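Local atomic coordinates of transcriptional regulator, LRP/AsnC family (Neisseria meningitidis, PDB entry 2P6S), a protein that probably binds specific DNA sequences as an Lrp/AsnC-type transcriptional regulator, and carries methionine bound between subunits of its eight-chain assembly. Residues Leu70-Arg75 against Ser141-Lys146; Ser77-Lys82 against Gly135-Gln140; Val66-Gln71 against Gln113-Asp118; Glu86-Ser91 against Asp128-His133. All blocks are in the same frame, centred on the assembly; numbering follows the deposited sequence.

Interaction 1: residues Leu70-Arg75 against Ser141-Lys146; sequences LQAFIR and SSFVLK. With MET (methionine), chain I.
Phe143 and Ala72 face one another as a non-hydrogen-bonded antiparallel pair, and the phenyl ring runs back along its own strand toward Ser141, with its CD1 3.4 Å from Ala72 CB. Leu70, two residues back on the same face, brings both methyls to that side of the ring, Leu70 CD2 lying nearest to Phe143 CD1, at an oblique approach. With Phe143 CG beside the backbone N (chi1 -48°), the ring is laid back over the Ser141 end of the strand. Ile74 continues the face: its CG2 packs against the hydroxyl oxygen of Ser141, 3.3 Å from OG. Ser141 in turn holds the bound methionine, its backbone N giving a hydrogen bond to the ligand O (2.9 Å) and its OG a longer one to OXT.

The other face carries Phe73 and Val144, where Val144 CG2 meets the edge of the Phe73 ring at CE2 (3.7 Å) and also touches the aliphatic part of Gln71. Three backbone hydrogen bonds join the strands: Val144 N to Gln71 O, which is almost straight (173°), and the reciprocal pair between Phe73 and Ser142. Phe122 of helix 119-130 meets the Phe143 ring edge-to-face on the side of the sheet that carries Ala72 and Ile74, while Phe102 of a second subunit reaches Phe73. One face thus packs on a helix and the other on a second subunit, as in the alpha/beta sandwich of Lrp/AsnC ligand-binding domains, here with a methionine site at its margin.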
loop_
_atom_site.group_PDB
_atom_site.type_symbol
_atom_site.label_atom_id
_atom_site.label_comp_id
_atom_site.label_asym_id
_atom_site.label_seq_id
_atom_site.Cartn_x
_atom_site.Cartn_y
_atom_site.Cartn_z
ATOM N N LEU G 70 -24.255 8.800 9.493
ATOM C CA LEU G 70 -22.917 8.332 9.108
ATOM C C LEU G 70 -22.920 6.845 8.752
ATOM O O LEU G 70 -22.860 5.986 9.638
ATOM C CB LEU G 70 -21.925 8.591 10.256
ATOM C CG LEU G 70 -20.552 9.215 9.962
ATOM C CD1 LEU G 70 -19.545 8.729 11.015
ATOM C CD2 LEU G 70 -20.041 8.934 8.551
ATOM N N GLN G 71 -23.004 6.552 7.455
ATOM C CA GLN G 71 -22.870 5.188 6.959
ATOM C C GLN G 71 -21.382 4.920 6.753
ATOM O O GLN G 71 -20.749 5.548 5.890
ATOM C CB GLN G 71 -23.628 4.986 5.637
ATOM C CG GLN G 71 -23.636 3.515 5.180
ATOM C CD GLN G 71 -24.291 3.273 3.828
ATOM O OE1 GLN G 71 -25.150 4.030 3.388
ATOM N NE2 GLN G 71 -23.893 2.188 3.174
ATOM N N ALA G 72 -20.835 3.988 7.542
ATOM C CA ALA G 72 -19.408 3.633 7.490
ATOM C C ALA G 72 -19.191 2.242 6.896
ATOM O O ALA G 72 -19.874 1.293 7.267
ATOM C CB ALA G 72 -18.814 3.687 8.881
ATOM N N PHE G 73 -18.246 2.133 5.967
ATOM C CA PHE G 73 -17.802 0.842 5.454
ATOM C C PHE G 73 -16.452 0.550 6.078
ATOM O O PHE G 73 -15.474 1.227 5.761
ATOM C CB PHE G 73 -17.645 0.873 3.938
ATOM C CG PHE G 73 -18.937 0.739 3.185
ATOM C CD1 PHE G 73 -19.475 -0.514 2.922
ATOM C CD2 PHE G 73 -19.600 1.867 2.713
ATOM C CE1 PHE G 73 -20.658 -0.639 2.213
ATOM C CE2 PHE G 73 -20.789 1.750 2.003
ATOM C CZ PHE G 73 -21.320 0.497 1.754
ATOM N N ILE G 74 -16.402 -0.452 6.956
ATOM C CA ILE G 74 -15.193 -0.772 7.723
ATOM C C ILE G 74 -14.531 -2.047 7.200
ATOM O O ILE G 74 -15.210 -3.066 7.029
ATOM C CB ILE G 74 -15.518 -0.963 9.213
ATOM C CG1 ILE G 74 -16.391 0.184 9.723
ATOM C CG2 ILE G 74 -14.249 -1.027 10.023
ATOM C CD1 ILE G 74 -16.604 0.163 11.210
ATOM N N ARG G 75 -13.215 -1.982 6.953
ATOM C CA ARG G 75 -12.427 -3.142 6.486
ATOM C C ARG G 75 -11.640 -3.711 7.662
ATOM O O ARG G 75 -10.782 -3.033 8.216
ATOM C CB ARG G 75 -11.435 -2.781 5.357
ATOM C CG ARG G 75 -11.555 -1.387 4.743
ATOM C CD ARG G 75 -10.651 -1.201 3.495
ATOM N NE ARG G 75 -10.939 -2.172 2.440
ATOM C CZ ARG G 75 -12.095 -2.248 1.783
ATOM N NH1 ARG G 75 -13.083 -1.407 2.073
ATOM N NH2 ARG G 75 -12.272 -3.168 0.837
ATOM N N SER G 141 -11.643 2.317 8.654
ATOM C CA SER G 141 -12.979 2.820 8.370
ATOM C C SER G 141 -13.046 3.947 7.339
ATOM O O SER G 141 -12.360 4.966 7.457
ATOM C CB SER G 141 -13.617 3.274 9.662
ATOM O OG SER G 141 -13.703 2.175 10.539
ATOM N N SER G 142 -13.888 3.747 6.331
ATOM C CA SER G 142 -14.216 4.782 5.359
ATOM C C SER G 142 -15.683 5.121 5.513
ATOM O O SER G 142 -16.454 4.300 5.979
ATOM C CB SER G 142 -13.952 4.275 3.951
ATOM O OG SER G 142 -13.585 5.350 3.110
ATOM N N PHE G 143 -16.076 6.325 5.124
ATOM C CA PHE G 143 -17.468 6.742 5.282
ATOM C C PHE G 143 -18.050 7.280 3.982
ATOM O O PHE G 143 -17.329 7.847 3.161
ATOM C CB PHE G 143 -17.569 7.790 6.383
ATOM C CG PHE G 143 -16.838 7.411 7.636
ATOM C CD1 PHE G 143 -17.492 6.768 8.677
ATOM C CD2 PHE G 143 -15.489 7.682 7.768
ATOM C CE1 PHE G 143 -16.810 6.423 9.831
ATOM C CE2 PHE G 143 -14.810 7.334 8.915
ATOM C CZ PHE G 143 -15.471 6.709 9.941
ATOM N N VAL G 144 -19.359 7.097 3.805
ATOM C CA VAL G 144 -20.062 7.543 2.595
ATOM C C VAL G 144 -20.288 9.070 2.529
ATOM O O VAL G 144 -20.839 9.673 3.455
ATOM C CB VAL G 144 -21.425 6.857 2.483
ATOM C CG1 VAL G 144 -22.165 7.343 1.240
ATOM C CG2 VAL G 144 -21.248 5.346 2.467
ATOM N N LEU G 145 -19.867 9.678 1.423
ATOM C CA LEU G 145 -20.063 11.111 1.172
ATOM C C LEU G 145 -21.260 11.397 0.255
ATOM O O LEU G 145 -21.827 12.488 0.303
ATOM C CB LEU G 145 -18.809 11.716 0.534
ATOM C CG LEU G 145 -17.524 11.649 1.349
ATOM C CD1 LEU G 145 -16.383 12.206 0.515
ATOM C CD2 LEU G 145 -17.693 12.411 2.658
ATOM N N LYS G 146 -21.621 10.438 -0.595
ATOM C CA LYS G 146 -22.763 10.596 -1.489
ATOM C C LYS G 146 -23.289 9.234 -1.945
ATOM O O LYS G 146 -22.522 8.395 -2.406
ATOM C CB LYS G 146 -22.375 11.449 -2.702
ATOM C CG LYS G 146 -23.568 11.984 -3.496
ATOM C CD LYS G 146 -23.140 12.956 -4.594
ATOM C CE LYS G 146 -24.346 13.596 -5.268
ATOM N NZ LYS G 146 -23.960 14.713 -6.172
HETATM N N MET I . -7.419 3.253 12.190
HETATM C CA MET I . -8.647 2.624 12.767
HETATM C C MET I . -9.843 2.725 11.816
HETATM O O MET I . -9.710 3.087 10.647
HETATM C CB MET I . -9.016 3.272 14.109
HETATM C CG MET I . -7.891 3.309 15.125
HETATM S SD MET I . -8.490 3.760 16.760
HETATM C CE MET I . -6.957 4.098 17.608
HETATM O OXT MET I . -10.983 2.447 12.192
#

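Interaction 2: residues Ser77-Lys82 against Gly135-Gln140; sequences SIRKAK and GVQDAQ. With MET (methionine), chain I.
Arg79 and Gly135 bury nearly equal areas against the opposing segment, and they meet through the backbone: Arg79 N donates to Gly135 O over 2.6 Å. The same carbonyl oxygen lies against the Ile78 side chain, with CG2 at 3.4 Å. Arg79 then sends its aliphatic chain past Gln137, and Gln137 OE1 lies 3.1 Å from Arg79 CD and close to Arg79 CG. With CG anti to the backbone N and a bend at chi3 (65°), the arginine turns its NE back to the carbonyl of His134, so the amide of Gln137 meets methylene groups and the guanidinium edge, the two planes standing 73° apart.

Ser77 contributes mainly its peptide. Its N bonds to Asp138 O at 3.0 Å, and its O accepts from Gln137 N at 2.9 Å and, weakly, from Asp138 N. The serine hydroxyl is bonded to Asp109. On the opposite face Ile78 CD1 approaches Val136 CG2, with Phe88 of helix 84-92 packed over both. Asp138 is a residue of calcium sites seen in this protein, and its side chain leads away from Ser77. Two consecutive residues, Gln137 and Asp138, facing the single residue Ser77 make a classic beta bulge, which shifts the antiparallel register by one where strand 70-78 ends.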
loop_
_atom_site.group_PDB
_atom_site.type_symbol
_atom_site.label_atom_id
_atom_site.label_comp_id
_atom_site.label_asym_id
_atom_site.label_seq_id
_atom_site.Cartn_x
_atom_site.Cartn_y
_atom_site.Cartn_z
ATOM N N SER G 77 -9.493 -7.024 9.741
ATOM C CA SER G 77 -8.673 -8.229 9.634
ATOM C C SER G 77 -8.655 -8.958 10.966
ATOM O O SER G 77 -8.453 -8.339 12.004
ATOM C CB SER G 77 -7.244 -7.875 9.228
ATOM O OG SER G 77 -6.422 -9.030 9.225
ATOM N N ILE G 78 -8.842 -10.276 10.918
ATOM C CA ILE G 78 -9.039 -11.103 12.112
ATOM C C ILE G 78 -7.773 -11.860 12.530
ATOM O O ILE G 78 -7.150 -12.546 11.722
ATOM C CB ILE G 78 -10.176 -12.128 11.881
ATOM C CG1 ILE G 78 -11.524 -11.421 11.763
ATOM C CG2 ILE G 78 -10.241 -13.125 13.011
ATOM C CD1 ILE G 78 -11.945 -10.707 13.032
ATOM N N ARG G 79 -7.426 -11.751 13.811
ATOM C CA ARG G 79 -6.225 -12.378 14.378
ATOM C C ARG G 79 -6.259 -13.906 14.283
ATOM O O ARG G 79 -7.326 -14.515 14.365
ATOM C CB ARG G 79 -6.066 -11.957 15.848
ATOM C CG ARG G 79 -4.724 -12.312 16.474
ATOM C CD ARG G 79 -4.496 -11.554 17.783
ATOM N NE ARG G 79 -5.449 -11.929 18.830
ATOM C CZ ARG G 79 -5.389 -13.047 19.554
ATOM N NH1 ARG G 79 -4.417 -13.937 19.371
ATOM N NH2 ARG G 79 -6.316 -13.275 20.477
ATOM N N LYS G 80 -5.081 -14.509 14.109
ATOM C CA LYS G 80 -4.951 -15.972 14.012
ATOM C C LYS G 80 -5.135 -16.630 15.379
ATOM O O LYS G 80 -4.164 -16.978 16.057
ATOM C CB LYS G 80 -3.597 -16.381 13.401
ATOM C CG LYS G 80 -3.617 -16.547 11.886
ATOM C CD LYS G 80 -4.274 -17.869 11.462
ATOM C CE LYS G 80 -3.330 -19.056 11.562
ATOM N NZ LYS G 80 -3.859 -20.226 10.800
ATOM N N ALA G 81 -6.398 -16.786 15.769
ATOM C CA ALA G 81 -6.765 -17.443 17.018
ATOM C C ALA G 81 -7.576 -18.695 16.707
ATOM O O ALA G 81 -7.805 -19.016 15.538
ATOM C CB ALA G 81 -7.565 -16.491 17.904
ATOM N N LYS G 82 -7.998 -19.395 17.757
ATOM C CA LYS G 82 -8.709 -20.667 17.621
ATOM C C LYS G 82 -9.921 -20.551 16.694
ATOM O O LYS G 82 -9.897 -21.057 15.572
ATOM C CB LYS G 82 -9.119 -21.196 19.011
ATOM C CG LYS G 82 -9.778 -22.585 19.024
ATOM C CD LYS G 82 -8.997 -23.636 18.227
ATOM C CE LYS G 82 -7.556 -23.776 18.704
ATOM N NZ LYS G 82 -6.791 -24.734 17.868
ATOM N N GLY G 135 -10.532 -11.097 18.755
ATOM C CA GLY G 135 -10.239 -11.548 17.397
ATOM C C GLY G 135 -9.921 -10.474 16.371
ATOM O O GLY G 135 -9.360 -10.779 15.324
ATOM N N VAL G 136 -10.276 -9.221 16.650
ATOM C CA VAL G 136 -10.087 -8.136 15.680
ATOM C C VAL G 136 -8.683 -7.545 15.798
ATOM O O VAL G 136 -8.371 -6.881 16.783
ATOM C CB VAL G 136 -11.138 -7.016 15.873
ATOM C CG1 VAL G 136 -10.934 -5.896 14.851
ATOM C CG2 VAL G 136 -12.546 -7.589 15.771
ATOM N N GLN G 137 -7.850 -7.785 14.785
ATOM C CA GLN G 137 -6.457 -7.329 14.784
ATOM C C GLN G 137 -6.305 -5.878 14.304
ATOM O O GLN G 137 -5.502 -5.135 14.860
ATOM C CB GLN G 137 -5.585 -8.275 13.939
ATOM C CG GLN G 137 -4.068 -8.041 14.051
ATOM C CD GLN G 137 -3.497 -8.343 15.446
ATOM O OE1 GLN G 137 -3.270 -9.499 15.807
ATOM N NE2 GLN G 137 -3.240 -7.291 16.218
ATOM N N ASP G 138 -7.058 -5.474 13.278
ATOM C CA ASP G 138 -6.958 -4.104 12.736
ATOM C C ASP G 138 -8.192 -3.719 11.922
ATOM O O ASP G 138 -8.729 -4.548 11.186
ATOM C CB ASP G 138 -5.699 -3.952 11.863
ATOM C CG ASP G 138 -5.290 -2.488 11.651
ATOM O OD1 ASP G 138 -5.821 -1.585 12.341
ATOM O OD2 ASP G 138 -4.421 -2.238 10.789
ATOM N N ALA G 139 -8.624 -2.462 12.055
ATOM C CA ALA G 139 -9.787 -1.942 11.321
ATOM C C ALA G 139 -9.394 -0.711 10.528
ATOM O O ALA G 139 -8.511 0.023 10.940
ATOM C CB ALA G 139 -10.926 -1.607 12.273
ATOM N N GLN G 140 -10.055 -0.513 9.385
ATOM C CA GLN G 140 -9.870 0.662 8.525
ATOM C C GLN G 140 -11.231 1.184 8.111
ATOM O O GLN G 140 -11.896 0.578 7.277
ATOM C CB GLN G 140 -9.115 0.297 7.253
ATOM C CG GLN G 140 -7.676 -0.096 7.448
ATOM C CD GLN G 140 -6.974 -0.335 6.130
ATOM O OE1 GLN G 140 -7.616 -0.454 5.087
ATOM N NE2 GLN G 140 -5.648 -0.406 6.167
HETATM N N MET I . -7.419 3.253 12.190
HETATM C CA MET I . -8.647 2.624 12.767
HETATM C C MET I . -9.843 2.725 11.816
HETATM O O MET I . -9.710 3.087 10.647
HETATM C CB MET I . -9.016 3.272 14.109
HETATM C CG MET I . -7.891 3.309 15.125
HETATM S SD MET I . -8.490 3.760 16.760
HETATM C CE MET I . -6.957 4.098 17.608
HETATM O OXT MET I . -10.983 2.447 12.192
#

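Interaction 3: residues Val66-Gln71 against Gln113-Asp118; sequences VNLGLQ and QAFFTD
Gln71 runs fully extended, CG anti to the backbone N (chi1 -173°) and the next torsion likewise anti, and this carries its side chain across the Phe115 ring. Its CG sits over one face, 3.7 Å from the ring centroid. Lying only 23° off the ring normal, it makes a CH-pi contact. Farther out the amide tilts 33° from the ring plane, its NE2 passing near the side chain of Gln113. Leu68, with CG beside its backbone N, crosses Phe115 at about a right angle and sets CD1 3.8 Å from the phenylalanine CB.

The backbones are joined by a reciprocal pair of bonds, Leu70 N to Phe116 O and Phe116 N to Leu70 O, each 2.8 Å long. Gly69 and Leu70 both face Phe116, a classic beta bulge, and Gly69 N makes a bent bond to Thr117 O. Gly69 itself belongs to a calcium site seen in this protein.

On one side Leu99 of strand 98-104 touches Phe115, and on the other strand 136-150 lies against Leu70 and Gln71. Phe122 and Phe125 of helix 119-130 pack on Phe116, while Asp118 N-caps that helix, so the inner strand 110-116 runs on into the helix that packs on the sheet.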
loop_
_atom_site.group_PDB
_atom_site.type_symbol
_atom_site.label_atom_id
_atom_site.label_comp_id
_atom_site.label_asym_id
_atom_site.label_seq_id
_atom_site.Cartn_x
_atom_site.Cartn_y
_atom_site.Cartn_z
ATOM N N VAL G 66 -34.157 8.822 10.500
ATOM C CA VAL G 66 -34.076 8.226 11.840
ATOM C C VAL G 66 -32.740 8.553 12.502
ATOM O O VAL G 66 -32.249 7.781 13.323
ATOM C CB VAL G 66 -34.306 6.687 11.811
ATOM C CG1 VAL G 66 -35.780 6.376 11.694
ATOM C CG2 VAL G 66 -33.521 6.024 10.674
ATOM N N ASN G 67 -32.171 9.707 12.131
ATOM C CA ASN G 67 -30.956 10.288 12.747
ATOM C C ASN G 67 -29.604 9.654 12.380
ATOM O O ASN G 67 -28.554 10.184 12.763
ATOM C CB ASN G 67 -31.091 10.383 14.280
ATOM C CG ASN G 67 -31.350 11.798 14.756
ATOM O OD1 ASN G 67 -32.424 12.102 15.280
ATOM N ND2 ASN G 67 -30.365 12.673 14.575
ATOM N N LEU G 68 -29.624 8.550 11.634
ATOM C CA LEU G 68 -28.395 7.872 11.223
ATOM C C LEU G 68 -27.687 8.640 10.102
ATOM O O LEU G 68 -27.940 8.402 8.916
ATOM C CB LEU G 68 -28.709 6.453 10.761
ATOM C CG LEU G 68 -29.375 5.540 11.780
ATOM C CD1 LEU G 68 -29.535 4.179 11.162
ATOM C CD2 LEU G 68 -28.565 5.458 13.067
ATOM N N GLY G 69 -26.796 9.554 10.485
ATOM C CA GLY G 69 -26.092 10.399 9.522
ATOM C C GLY G 69 -24.880 9.780 8.840
ATOM O O GLY G 69 -24.523 10.181 7.733
ATOM N N LEU G 70 -24.255 8.800 9.493
ATOM C CA LEU G 70 -22.917 8.332 9.108
ATOM C C LEU G 70 -22.920 6.845 8.752
ATOM O O LEU G 70 -22.860 5.986 9.638
ATOM C CB LEU G 70 -21.925 8.591 10.256
ATOM C CG LEU G 70 -20.552 9.215 9.962
ATOM C CD1 LEU G 70 -19.545 8.729 11.015
ATOM C CD2 LEU G 70 -20.041 8.934 8.551
ATOM N N GLN G 71 -23.004 6.552 7.455
ATOM C CA GLN G 71 -22.870 5.188 6.959
ATOM C C GLN G 71 -21.382 4.920 6.753
ATOM O O GLN G 71 -20.749 5.548 5.890
ATOM C CB GLN G 71 -23.628 4.986 5.637
ATOM C CG GLN G 71 -23.636 3.515 5.180
ATOM C CD GLN G 71 -24.291 3.273 3.828
ATOM O OE1 GLN G 71 -25.150 4.030 3.388
ATOM N NE2 GLN G 71 -23.893 2.188 3.174
ATOM N N GLN G 113 -20.622 -3.224 6.795
ATOM C CA GLN G 113 -21.415 -2.054 6.464
ATOM C C GLN G 113 -22.165 -1.697 7.735
ATOM O O GLN G 113 -22.914 -2.516 8.259
ATOM C CB GLN G 113 -22.384 -2.387 5.335
ATOM C CG GLN G 113 -23.003 -1.199 4.629
ATOM C CD GLN G 113 -24.037 -1.639 3.603
ATOM O OE1 GLN G 113 -25.086 -2.172 3.966
ATOM N NE2 GLN G 113 -23.741 -1.434 2.322
ATOM N N ALA G 114 -21.938 -0.488 8.245
ATOM C CA ALA G 114 -22.538 -0.045 9.503
ATOM C C ALA G 114 -23.291 1.269 9.312
ATOM O O ALA G 114 -23.176 1.915 8.265
ATOM C CB ALA G 114 -21.457 0.117 10.562
ATOM N N PHE G 115 -24.058 1.653 10.334
ATOM C CA PHE G 115 -24.725 2.957 10.379
ATOM C C PHE G 115 -24.658 3.608 11.757
ATOM O O PHE G 115 -24.879 2.942 12.760
ATOM C CB PHE G 115 -26.176 2.789 9.997
ATOM C CG PHE G 115 -26.433 2.968 8.549
ATOM C CD1 PHE G 115 -26.666 4.237 8.034
ATOM C CD2 PHE G 115 -26.453 1.877 7.698
ATOM C CE1 PHE G 115 -26.926 4.415 6.696
ATOM C CE2 PHE G 115 -26.707 2.044 6.355
ATOM C CZ PHE G 115 -26.945 3.320 5.850
ATOM N N PHE G 116 -24.358 4.907 11.805
ATOM C CA PHE G 116 -24.296 5.633 13.081
ATOM C C PHE G 116 -24.884 7.030 12.983
ATOM O O PHE G 116 -25.100 7.552 11.889
ATOM C CB PHE G 116 -22.855 5.719 13.587
ATOM C CG PHE G 116 -22.154 4.409 13.598
ATOM C CD1 PHE G 116 -22.211 3.591 14.705
ATOM C CD2 PHE G 116 -21.473 3.974 12.478
ATOM C CE1 PHE G 116 -21.580 2.374 14.702
ATOM C CE2 PHE G 116 -20.848 2.761 12.462
ATOM C CZ PHE G 116 -20.895 1.957 13.576
ATOM N N THR G 117 -25.129 7.629 14.145
ATOM C CA THR G 117 -25.715 8.960 14.226
ATOM C C THR G 117 -24.712 10.036 13.837
ATOM O O THR G 117 -24.948 10.812 12.905
ATOM C CB THR G 117 -26.212 9.241 15.636
ATOM O OG1 THR G 117 -25.278 8.689 16.568
ATOM C CG2 THR G 117 -27.573 8.605 15.847
ATOM N N ASP G 118 -23.599 10.073 14.560
ATOM C CA ASP G 118 -22.522 11.019 14.295
ATOM C C ASP G 118 -21.181 10.322 14.522
ATOM O O ASP G 118 -21.149 9.160 14.939
ATOM C CB ASP G 118 -22.653 12.226 15.218
ATOM C CG ASP G 118 -22.498 11.856 16.681
ATOM O OD1 ASP G 118 -22.817 10.704 17.042
ATOM O OD2 ASP G 118 -22.053 12.716 17.469
#

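Interaction 4: residues Glu86-Ser91 against Asp128-His133; sequences EDFAAS and DTLLSH. With MET (methionine), chain I.
His133 reaches from the turn after helix 119-130 to the flank of helix 84-92, and its side chain can be followed outward atom by atom. CB carries CG anti to the backbone N (chi1 177°), which stretches the imidazole away from its own main chain and straight at the helix. Of the ring atoms, CD2 lies on the side of Phe88, near the plane of that phenyl ring and at its edge. ND1, on the other side, comes near the Ser91 side chain, 3.8 Å from OG. At the far end of the ring, CE1 stands 3.2 Å from Ser91 OG and 3.5 Å from Asp87 O, both met at the imidazole edge. NE2 comes within 3.6 Å of Phe88 CA. These are close approaches of a polar ring to the helix surface, and none has the geometry of a hydrogen bond.

The two helices pack on the same face of the antiparallel sheet, as in the alpha/beta sandwich of Lrp/AsnC ligand-binding domains, and His133 bridges them at their outer side. Closer to the sheet the bridge is apolar. Leu130 CD1 meets the edge of the Phe88 ring in its plane, 3.9 Å from CE1, and Val136 of strand 136-150 touches both side chains.

The oxygen that His133 CE1 approaches is already engaged: Asp87 O accepts from Ser91 OG at 2.9 Å and from Ser91 N. The bond from OG turns the hydroxyl back to its own helix, beside the imidazole. The backbone O of His133 accepts a hydrogen bond from Lys80 NZ of a neighbouring subunit, while Leu131 turns CD1 to the sulfur of the bound methionine, 3.5 Å from SD.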
loop_
_atom_site.group_PDB
_atom_site.type_symbol
_atom_site.label_atom_id
_atom_site.label_comp_id
_atom_site.label_asym_id
_atom_site.label_seq_id
_atom_site.Cartn_x
_atom_site.Cartn_y
_atom_site.Cartn_z
ATOM N N GLU G 86 -15.058 -17.383 14.015
ATOM C CA GLU G 86 -16.420 -17.690 14.454
ATOM C C GLU G 86 -16.873 -16.812 15.612
ATOM O O GLU G 86 -18.067 -16.533 15.745
ATOM C CB GLU G 86 -16.527 -19.157 14.870
ATOM C CG GLU G 86 -16.011 -20.155 13.833
ATOM C CD GLU G 86 -16.099 -21.598 14.309
ATOM O OE1 GLU G 86 -15.866 -21.855 15.511
ATOM O OE2 GLU G 86 -16.398 -22.479 13.473
ATOM N N ASP G 87 -15.933 -16.405 16.464
ATOM C CA ASP G 87 -16.242 -15.505 17.579
ATOM C C ASP G 87 -16.495 -14.083 17.085
ATOM O O ASP G 87 -17.385 -13.399 17.594
ATOM C CB ASP G 87 -15.129 -15.523 18.634
ATOM C CG ASP G 87 -15.217 -16.724 19.560
ATOM O OD1 ASP G 87 -16.120 -17.568 19.375
ATOM O OD2 ASP G 87 -14.381 -16.821 20.484
ATOM N N PHE G 88 -15.712 -13.641 16.101
ATOM C CA PHE G 88 -15.990 -12.385 15.407
ATOM C C PHE G 88 -17.362 -12.481 14.742
ATOM O O PHE G 88 -18.227 -11.625 14.952
ATOM C CB PHE G 88 -14.913 -12.091 14.360
ATOM C CG PHE G 88 -15.153 -10.826 13.575
ATOM C CD1 PHE G 88 -15.102 -9.585 14.199
ATOM C CD2 PHE G 88 -15.410 -10.875 12.212
ATOM C CE1 PHE G 88 -15.315 -8.409 13.475
ATOM C CE2 PHE G 88 -15.619 -9.708 11.479
ATOM C CZ PHE G 88 -15.572 -8.473 12.113
ATOM N N ALA G 89 -17.555 -13.540 13.957
ATOM C CA ALA G 89 -18.823 -13.774 13.273
ATOM C C ALA G 89 -20.012 -13.756 14.253
ATOM O O ALA G 89 -21.010 -13.083 14.006
ATOM C CB ALA G 89 -18.767 -15.083 12.496
ATOM N N ALA G 90 -19.883 -14.464 15.370
ATOM C CA ALA G 90 -20.915 -14.488 16.413
ATOM C C ALA G 90 -21.289 -13.095 16.938
ATOM O O ALA G 90 -22.467 -12.793 17.117
ATOM C CB ALA G 90 -20.460 -15.374 17.573
ATOM N N SER G 91 -20.286 -12.258 17.185
ATOM C CA SER G 91 -20.499 -10.942 17.798
ATOM C C SER G 91 -20.967 -9.882 16.798
ATOM O O SER G 91 -21.700 -8.955 17.164
ATOM C CB SER G 91 -19.217 -10.472 18.476
ATOM O OG SER G 91 -18.703 -11.492 19.308
ATOM N N ASP G 128 -14.390 0.949 21.620
ATOM C CA ASP G 128 -14.874 0.118 22.735
ATOM C C ASP G 128 -15.467 -1.243 22.338
ATOM O O ASP G 128 -15.544 -2.133 23.184
ATOM C CB ASP G 128 -15.900 0.881 23.578
ATOM C CG ASP G 128 -15.437 2.279 23.936
ATOM O OD1 ASP G 128 -16.279 3.205 23.938
ATOM O OD2 ASP G 128 -14.230 2.449 24.207
ATOM N N THR G 129 -15.892 -1.414 21.084
ATOM C CA THR G 129 -16.502 -2.682 20.653
ATOM C C THR G 129 -15.672 -3.431 19.617
ATOM O O THR G 129 -15.291 -4.574 19.840
ATOM C CB THR G 129 -17.918 -2.490 20.067
ATOM O OG1 THR G 129 -18.809 -2.021 21.086
ATOM C CG2 THR G 129 -18.444 -3.810 19.509
ATOM N N LEU G 130 -15.416 -2.800 18.478
ATOM C CA LEU G 130 -14.758 -3.488 17.368
ATOM C C LEU G 130 -13.292 -3.794 17.668
ATOM O O LEU G 130 -12.882 -4.954 17.652
ATOM C CB LEU G 130 -14.868 -2.669 16.078
ATOM C CG LEU G 130 -14.270 -3.321 14.831
ATOM C CD1 LEU G 130 -14.990 -4.626 14.518
ATOM C CD2 LEU G 130 -14.327 -2.365 13.643
ATOM N N LEU G 131 -12.514 -2.748 17.938
ATOM C CA LEU G 131 -11.078 -2.892 18.189
ATOM C C LEU G 131 -10.763 -3.531 19.548
ATOM O O LEU G 131 -9.640 -3.988 19.761
ATOM C CB LEU G 131 -10.366 -1.536 18.075
ATOM C CG LEU G 131 -10.370 -0.843 16.704
ATOM C CD1 LEU G 131 -9.843 0.574 16.835
ATOM C CD2 LEU G 131 -9.556 -1.619 15.670
ATOM N N SER G 132 -11.743 -3.564 20.452
ATOM C CA SER G 132 -11.569 -4.174 21.778
ATOM C C SER G 132 -11.853 -5.682 21.801
ATOM O O SER G 132 -11.714 -6.334 22.843
ATOM C CB SER G 132 -12.499 -3.499 22.782
ATOM O OG SER G 132 -13.810 -4.022 22.674
ATOM N N HIS G 133 -12.267 -6.216 20.657
ATOM C CA HIS G 133 -12.699 -7.602 20.534
ATOM C C HIS G 133 -11.474 -8.446 20.241
ATOM O O HIS G 133 -10.752 -8.166 19.289
ATOM C CB HIS G 133 -13.721 -7.700 19.399
ATOM C CG HIS G 133 -14.194 -9.086 19.106
ATOM N ND1 HIS G 133 -15.381 -9.584 19.593
ATOM C CD2 HIS G 133 -13.660 -10.062 18.335
ATOM C CE1 HIS G 133 -15.551 -10.816 19.148
ATOM N NE2 HIS G 133 -14.519 -11.132 18.386
HETATM N N MET I . -7.419 3.253 12.190
HETATM C CA MET I . -8.647 2.624 12.767
HETATM C C MET I . -9.843 2.725 11.816
HETATM O O MET I . -9.710 3.087 10.647
HETATM C CB MET I . -9.016 3.272 14.109
HETATM C CG MET I . -7.891 3.309 15.125
HETATM S SD MET I . -8.490 3.760 16.760
HETATM C CE MET I . -6.957 4.098 17.608
HETATM O OXT MET I . -10.983 2.447 12.192
#

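Interactions 1 and 2 zip the same two strands, 70-78 and 136-150, at different points: the first is regular and largely buried, the second bulged and more open at the strand ends. Interaction 3 starts from the same residues as interaction 1, Leu70 and Gln71, but joins them to strand 110-116 on the other flank, so strand 70-78 is held from both sides. Backbone bonds dominate all three. In interaction 4, partly buried, no backbone pairing joins helix and turn; the contacts come from side chains, His133 also meeting helix backbone atoms. Bound methionine touches interactions 1, 2 and 4; calcium-site residues occur in interaction 2 (Asp138) and interaction 3 (Gly69).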